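Local coordinates for protein alpha-glucosidase (Bacteroides thetaiotaomicron, PDB 5XFM) that hydrolyses beta-L-arabinopyranosides and alpha-galactosides as a bifunctional, calcium-binding glycoside hydrolase of family 97, at residues Thr436-Trp441 and Val449-Val454; Val484-Phe489 and Gln523-Asn528. The protein carries 1 engineered substitution. One frame throughout, in Å; residues are numbered along the deposited sequence.

Interaction 1 of 2, residues Thr436-Trp441 and Val449-Val454; sequences TLPRGW and VGSEAV. With CA (calcium ion), chain E.
T436, whose carbonyl faces A453, has its OG1 gripped by two groups. R439 NH1 reaches T436 OG1 at 2.7 Å, with T436 OG1 19° out of the guanidinium plane. D408 OD1 is the second partner. The same NH1 bonds to the carbonyl O of L437. R439 thus bridges T436 and L437 within the loop, the second bond being weak. R439 NE forms a salt bridge with E211, which lies on strand 206-212 of the N-terminal part. Across the contact, the meeting is small and mostly van der Waals. A453 CB sits 3.6 Å from T436 O and 3.9 Å from L437 N. P438 packs against S451, with P438 CB 4.0 Å from S451 OG. That hydroxyl bonds to Y448. One face of the W441 ring lies over P438 CA and R439 N, both set toward its rim. E452 turns away from the 436-441 loop. Its CG is anti to the backbone N (chi1 -169°), and the extended chain carries the carboxylate to the calcium ion. Both oxygens bind, with E452 OE1 at 2.7 Å and E452 OE2 at 2.4 Å from the metal. E174, E458 and waters complete the site; two of the four modelled waters lie too close together to be certain. A453 thus lays a methyl group against the loop backbone, while E452 commits its charge to calcium, consistent with the metal partly offsetting three clustered glutamates.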
loop_
_atom_site.group_PDB
_atom_site.type_symbol
_atom_site.label_atom_id
_atom_site.label_comp_id
_atom_site.label_asym_id
_atom_site.label_seq_id
_atom_site.Cartn_x
_atom_site.Cartn_y
_atom_site.Cartn_z
ATOM N N THR A 436 -2.989 9.163 2.040
ATOM C CA THR A 436 -3.294 8.564 0.762
ATOM C C THR A 436 -2.433 7.335 0.519
ATOM O O THR A 436 -1.455 7.095 1.239
ATOM C CB THR A 436 -3.086 9.558 -0.372
ATOM O OG1 THR A 436 -3.615 9.026 -1.594
ATOM C CG2 THR A 436 -1.603 9.903 -0.536
ATOM N N LEU A 437 -2.805 6.570 -0.505
ATOM C CA LEU A 437 -2.062 5.387 -0.910
ATOM C C LEU A 437 -0.648 5.775 -1.325
ATOM O O LEU A 437 -0.465 6.792 -1.992
ATOM C CB LEU A 437 -2.773 4.685 -2.073
ATOM C CG LEU A 437 -2.164 3.395 -2.618
ATOM C CD1 LEU A 437 -2.540 2.259 -1.687
ATOM C CD2 LEU A 437 -2.610 3.090 -4.053
ATOM N N PRO A 438 0.360 4.982 -0.916
ATOM C CA PRO A 438 1.732 5.209 -1.382
ATOM C C PRO A 438 1.850 4.815 -2.849
ATOM O O PRO A 438 1.260 3.818 -3.268
ATOM C CB PRO A 438 2.567 4.292 -0.487
ATOM C CG PRO A 438 1.629 3.183 -0.141
ATOM C CD PRO A 438 0.283 3.834 0.007
ATOM N N ARG A 439 2.568 5.604 -3.633
ATOM C CA ARG A 439 2.623 5.343 -5.062
ATOM C C ARG A 439 4.064 5.115 -5.521
ATOM O O ARG A 439 4.659 5.967 -6.186
ATOM C CB ARG A 439 1.958 6.495 -5.812
ATOM C CG ARG A 439 0.432 6.361 -5.875
ATOM C CD ARG A 439 -0.224 7.706 -5.623
ATOM N NE ARG A 439 -1.663 7.752 -5.886
ATOM C CZ ARG A 439 -2.596 7.875 -4.945
ATOM N NH1 ARG A 439 -2.253 7.936 -3.666
ATOM N NH2 ARG A 439 -3.877 7.933 -5.283
ATOM N N GLY A 440 4.622 3.963 -5.152
ATOM C CA GLY A 440 6.006 3.661 -5.463
ATOM C C GLY A 440 6.945 4.418 -4.538
ATOM O O GLY A 440 8.113 4.634 -4.866
ATOM N N TRP A 441 6.434 4.832 -3.382
ATOM C CA TRP A 441 7.171 5.749 -2.518
ATOM C C TRP A 441 8.430 5.173 -1.838
ATOM O O TRP A 441 9.350 5.934 -1.529
ATOM C CB TRP A 441 6.216 6.326 -1.461
ATOM C CG TRP A 441 5.281 7.364 -2.044
ATOM C CD1 TRP A 441 5.130 7.673 -3.367
ATOM C CD2 TRP A 441 4.420 8.256 -1.324
ATOM N NE1 TRP A 441 4.215 8.684 -3.515
ATOM C CE2 TRP A 441 3.762 9.061 -2.278
ATOM C CE3 TRP A 441 4.134 8.450 0.034
ATOM C CZ2 TRP A 441 2.837 10.044 -1.920
ATOM C CZ3 TRP A 441 3.216 9.427 0.389
ATOM C CH2 TRP A 441 2.577 10.210 -0.584
ATOM N N VAL A 449 9.082 4.853 5.308
ATOM C CA VAL A 449 8.958 3.540 5.939
ATOM C C VAL A 449 7.509 3.097 6.199
ATOM O O VAL A 449 7.235 2.386 7.167
ATOM C CB VAL A 449 9.750 3.480 7.258
ATOM C CG1 VAL A 449 11.250 3.625 6.976
ATOM C CG2 VAL A 449 9.265 4.542 8.239
ATOM N N GLY A 450 6.587 3.506 5.330
ATOM C CA GLY A 450 5.243 2.967 5.379
ATOM C C GLY A 450 4.111 3.965 5.511
ATOM O O GLY A 450 4.317 5.114 5.902
ATOM N N SER A 451 2.906 3.494 5.202
ATOM C CA SER A 451 1.703 4.321 5.184
ATOM C C SER A 451 0.509 3.571 5.769
ATOM O O SER A 451 0.474 2.337 5.772
ATOM C CB SER A 451 1.364 4.748 3.751
ATOM O OG SER A 451 2.300 5.677 3.241
ATOM N N GLU A 452 -0.485 4.312 6.244
ATOM C CA GLU A 452 -1.704 3.672 6.727
ATOM C C GLU A 452 -2.567 3.354 5.497
ATOM O O GLU A 452 -2.476 2.259 4.943
ATOM C CB GLU A 452 -2.435 4.564 7.740
ATOM C CG GLU A 452 -3.590 3.889 8.500
ATOM C CD GLU A 452 -4.300 4.860 9.433
ATOM O OE1 GLU A 452 -4.319 6.071 9.118
ATOM O OE2 GLU A 452 -4.837 4.423 10.477
ATOM N N ALA A 453 -3.357 4.326 5.047
ATOM C CA ALA A 453 -4.199 4.191 3.853
ATOM C C ALA A 453 -4.979 2.878 3.835
ATOM O O ALA A 453 -5.091 2.226 2.799
ATOM C CB ALA A 453 -3.353 4.312 2.593
ATOM N N VAL A 454 -5.536 2.519 4.985
ATOM C CA VAL A 454 -6.290 1.286 5.143
ATOM C C VAL A 454 -7.036 1.366 6.465
ATOM O O VAL A 454 -6.671 2.155 7.346
ATOM C CB VAL A 454 -5.367 0.033 5.133
ATOM C CG1 VAL A 454 -4.510 -0.014 6.389
ATOM C CG2 VAL A 454 -6.167 -1.249 5.008
HETATM CA CA CA E . -6.103 6.399 11.067
HETATM O O HOH W 1 -5.942 8.714 10.632
HETATM O O HOH W 2 -8.389 7.334 11.475
HETATM O O HOH W 3 -7.313 7.273 13.491
HETATM O O HOH W 4 -4.205 6.837 12.494
#

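Interaction 2 of 2, residues Val484-Phe489 and Gln523-Asn528; sequences VGSMEF and QNPVQN
M487 N donates to Q523 O at 3.1 Å. E488 supplies a second, long link: its OE2 accepts N528 N at 3.3 Å on the syn lone pair. The exact placing of this carboxylate is doubtful, because OE2 is modelled too close to V526 O. Water 6 joins this site to Q527, donating to Q527 OE1 at 2.6 Å and weakly to E488 OE2. At the other end, Q523 NE2 donates to S486 OG over 3.2 Å, with the hydroxyl 19° out of the amide plane. E442 OE2 is a further partner of S486 OG. Strand 526-528 is one of the parallel strands of the TIM barrel, next to 295-299, and Q527 pairs by its backbone with G295 and G297 on that strand. E488 is the centre of an inverse gamma turn. Its side chain bends at CD (chi2 -82°) and crosses that of N524 at about a right angle, with carboxylate and amide planes 85° apart. N524 CB lies 3.3 Å from M487 O. Beside it, P525 CD lies 3.4 Å from S486 OG. The M487 side chain packs on R481 and N482.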
loop_
_atom_site.group_PDB
_atom_site.type_symbol
_atom_site.label_atom_id
_atom_site.label_comp_id
_atom_site.label_asym_id
_atom_site.label_seq_id
_atom_site.Cartn_x
_atom_site.Cartn_y
_atom_site.Cartn_z
ATOM N N VAL A 484 0.737 -3.272 -3.590
ATOM C CA VAL A 484 1.367 -2.143 -4.270
ATOM C C VAL A 484 2.205 -1.281 -3.333
ATOM O O VAL A 484 2.811 -0.303 -3.772
ATOM C CB VAL A 484 0.324 -1.227 -4.954
ATOM C CG1 VAL A 484 -0.504 -2.015 -5.965
ATOM C CG2 VAL A 484 -0.567 -0.576 -3.916
ATOM N N GLY A 485 2.240 -1.621 -2.047
ATOM C CA GLY A 485 3.010 -0.813 -1.119
ATOM C C GLY A 485 2.909 -1.150 0.357
ATOM O O GLY A 485 1.988 -1.851 0.792
ATOM N N SER A 486 3.859 -0.619 1.127
ATOM C CA SER A 486 3.915 -0.834 2.568
ATOM C C SER A 486 2.623 -0.425 3.245
ATOM O O SER A 486 2.076 0.648 2.984
ATOM C CB SER A 486 5.080 -0.061 3.192
ATOM O OG SER A 486 6.327 -0.568 2.776
ATOM N N MET A 487 2.153 -1.290 4.134
ATOM C CA MET A 487 0.917 -1.062 4.871
ATOM C C MET A 487 1.160 -1.140 6.377
ATOM O O MET A 487 1.404 -2.220 6.918
ATOM C CB MET A 487 -0.134 -2.085 4.449
ATOM C CG MET A 487 -1.502 -1.886 5.052
ATOM S SD MET A 487 -2.635 -3.136 4.426
ATOM C CE MET A 487 -1.937 -4.626 5.137
ATOM N N GLU A 488 1.118 0.008 7.045
ATOM C CA GLU A 488 1.361 0.065 8.487
ATOM C C GLU A 488 0.065 -0.240 9.217
ATOM O O GLU A 488 -0.694 0.666 9.568
ATOM C CB GLU A 488 1.897 1.435 8.905
ATOM C CG GLU A 488 3.275 1.373 9.536
ATOM C CD GLU A 488 3.239 0.995 11.017
ATOM O OE1 GLU A 488 2.239 1.304 11.698
ATOM O OE2 GLU A 488 4.204 0.367 11.502
ATOM N N PHE A 489 -0.192 -1.525 9.430
ATOM C CA PHE A 489 -1.508 -1.979 9.868
ATOM C C PHE A 489 -1.662 -1.981 11.392
ATOM O O PHE A 489 -2.766 -1.809 11.909
ATOM C CB PHE A 489 -1.784 -3.380 9.304
ATOM C CG PHE A 489 -3.161 -3.898 9.609
ATOM C CD1 PHE A 489 -4.244 -3.529 8.829
ATOM C CD2 PHE A 489 -3.371 -4.756 10.678
ATOM C CE1 PHE A 489 -5.518 -4.001 9.108
ATOM C CE2 PHE A 489 -4.639 -5.232 10.964
ATOM C CZ PHE A 489 -5.715 -4.855 10.173
ATOM N N GLN A 523 2.876 -6.756 5.171
ATOM C CA GLN A 523 4.247 -6.240 5.105
ATOM C C GLN A 523 4.367 -4.730 5.361
ATOM O O GLN A 523 3.611 -3.921 4.809
ATOM C CB GLN A 523 4.855 -6.587 3.734
ATOM C CG GLN A 523 6.228 -5.992 3.454
ATOM C CD GLN A 523 6.126 -4.623 2.797
ATOM O OE1 GLN A 523 5.263 -4.395 1.945
ATOM N NE2 GLN A 523 6.998 -3.704 3.198
ATOM N N ASN A 524 5.312 -4.372 6.230
ATOM C CA ASN A 524 5.728 -2.984 6.451
ATOM C C ASN A 524 7.090 -2.985 7.154
ATOM O O ASN A 524 7.292 -3.742 8.105
ATOM C CB ASN A 524 4.687 -2.216 7.272
ATOM C CG ASN A 524 4.854 -0.702 7.168
ATOM O OD1 ASN A 524 5.585 -0.089 7.946
ATOM N ND2 ASN A 524 4.181 -0.099 6.197
ATOM N N PRO A 525 8.022 -2.129 6.701
ATOM C CA PRO A 525 9.420 -2.146 7.155
ATOM C C PRO A 525 9.583 -1.901 8.662
ATOM O O PRO A 525 10.383 -2.563 9.327
ATOM C CB PRO A 525 10.055 -0.988 6.372
ATOM C CG PRO A 525 9.109 -0.682 5.277
ATOM C CD PRO A 525 7.763 -1.019 5.771
ATOM N N VAL A 526 8.821 -0.951 9.186
ATOM C CA VAL A 526 8.796 -0.678 10.618
ATOM C C VAL A 526 7.438 -1.099 11.172
ATOM O O VAL A 526 6.435 -0.421 10.947
ATOM C CB VAL A 526 9.056 0.815 10.916
ATOM C CG1 VAL A 526 8.858 1.117 12.395
ATOM C CG2 VAL A 526 10.455 1.214 10.464
ATOM N N GLN A 527 7.401 -2.226 11.875
ATOM C CA GLN A 527 6.138 -2.739 12.398
ATOM C C GLN A 527 5.913 -2.318 13.840
ATOM O O GLN A 527 6.657 -2.711 14.736
ATOM C CB GLN A 527 6.082 -4.268 12.308
ATOM C CG GLN A 527 6.077 -4.856 10.896
ATOM C CD GLN A 527 4.725 -4.796 10.202
ATOM O OE1 GLN A 527 3.932 -3.881 10.420
ATOM N NE2 GLN A 527 4.454 -5.788 9.365
ATOM N N ASN A 528 4.865 -1.534 14.056
ATOM C CA ASN A 528 4.394 -1.242 15.401
ATOM C C ASN A 528 3.213 -2.158 15.701
ATOM O O ASN A 528 2.065 -1.819 15.415
ATOM C CB ASN A 528 4.006 0.232 15.546
ATOM C CG ASN A 528 5.150 1.174 15.184
ATOM O OD1 ASN A 528 6.197 1.182 15.833
ATOM N ND2 ASN A 528 4.948 1.974 14.144
HETATM O O HOH W 5 1.030 0.453 13.977
HETATM O O HOH W 6 2.640 -2.064 11.792
#

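Overall arrangement
Both interactions are buried near the centre of the chain, about 9 Å apart between centres, within the glycoside hydrolase 97 range. They involve the two strands that end the series of parallel strands found, 448-451 and 526-528, on either side of 484-489. E488 N probably bonds to S451 O at 2.7 Å, consistent with the 484-489 segment closing the barrel between the two strands. The chemistry differs. Interaction 1 joins its segments by van der Waals packing, much of it of carbon on backbone polar atoms. Its polar groups find partners beyond the two segments, among them calcium, Y448, D408 and E211. Interaction 2 buries about twice the area and ties its segments together with direct hydrogen bonds and through water.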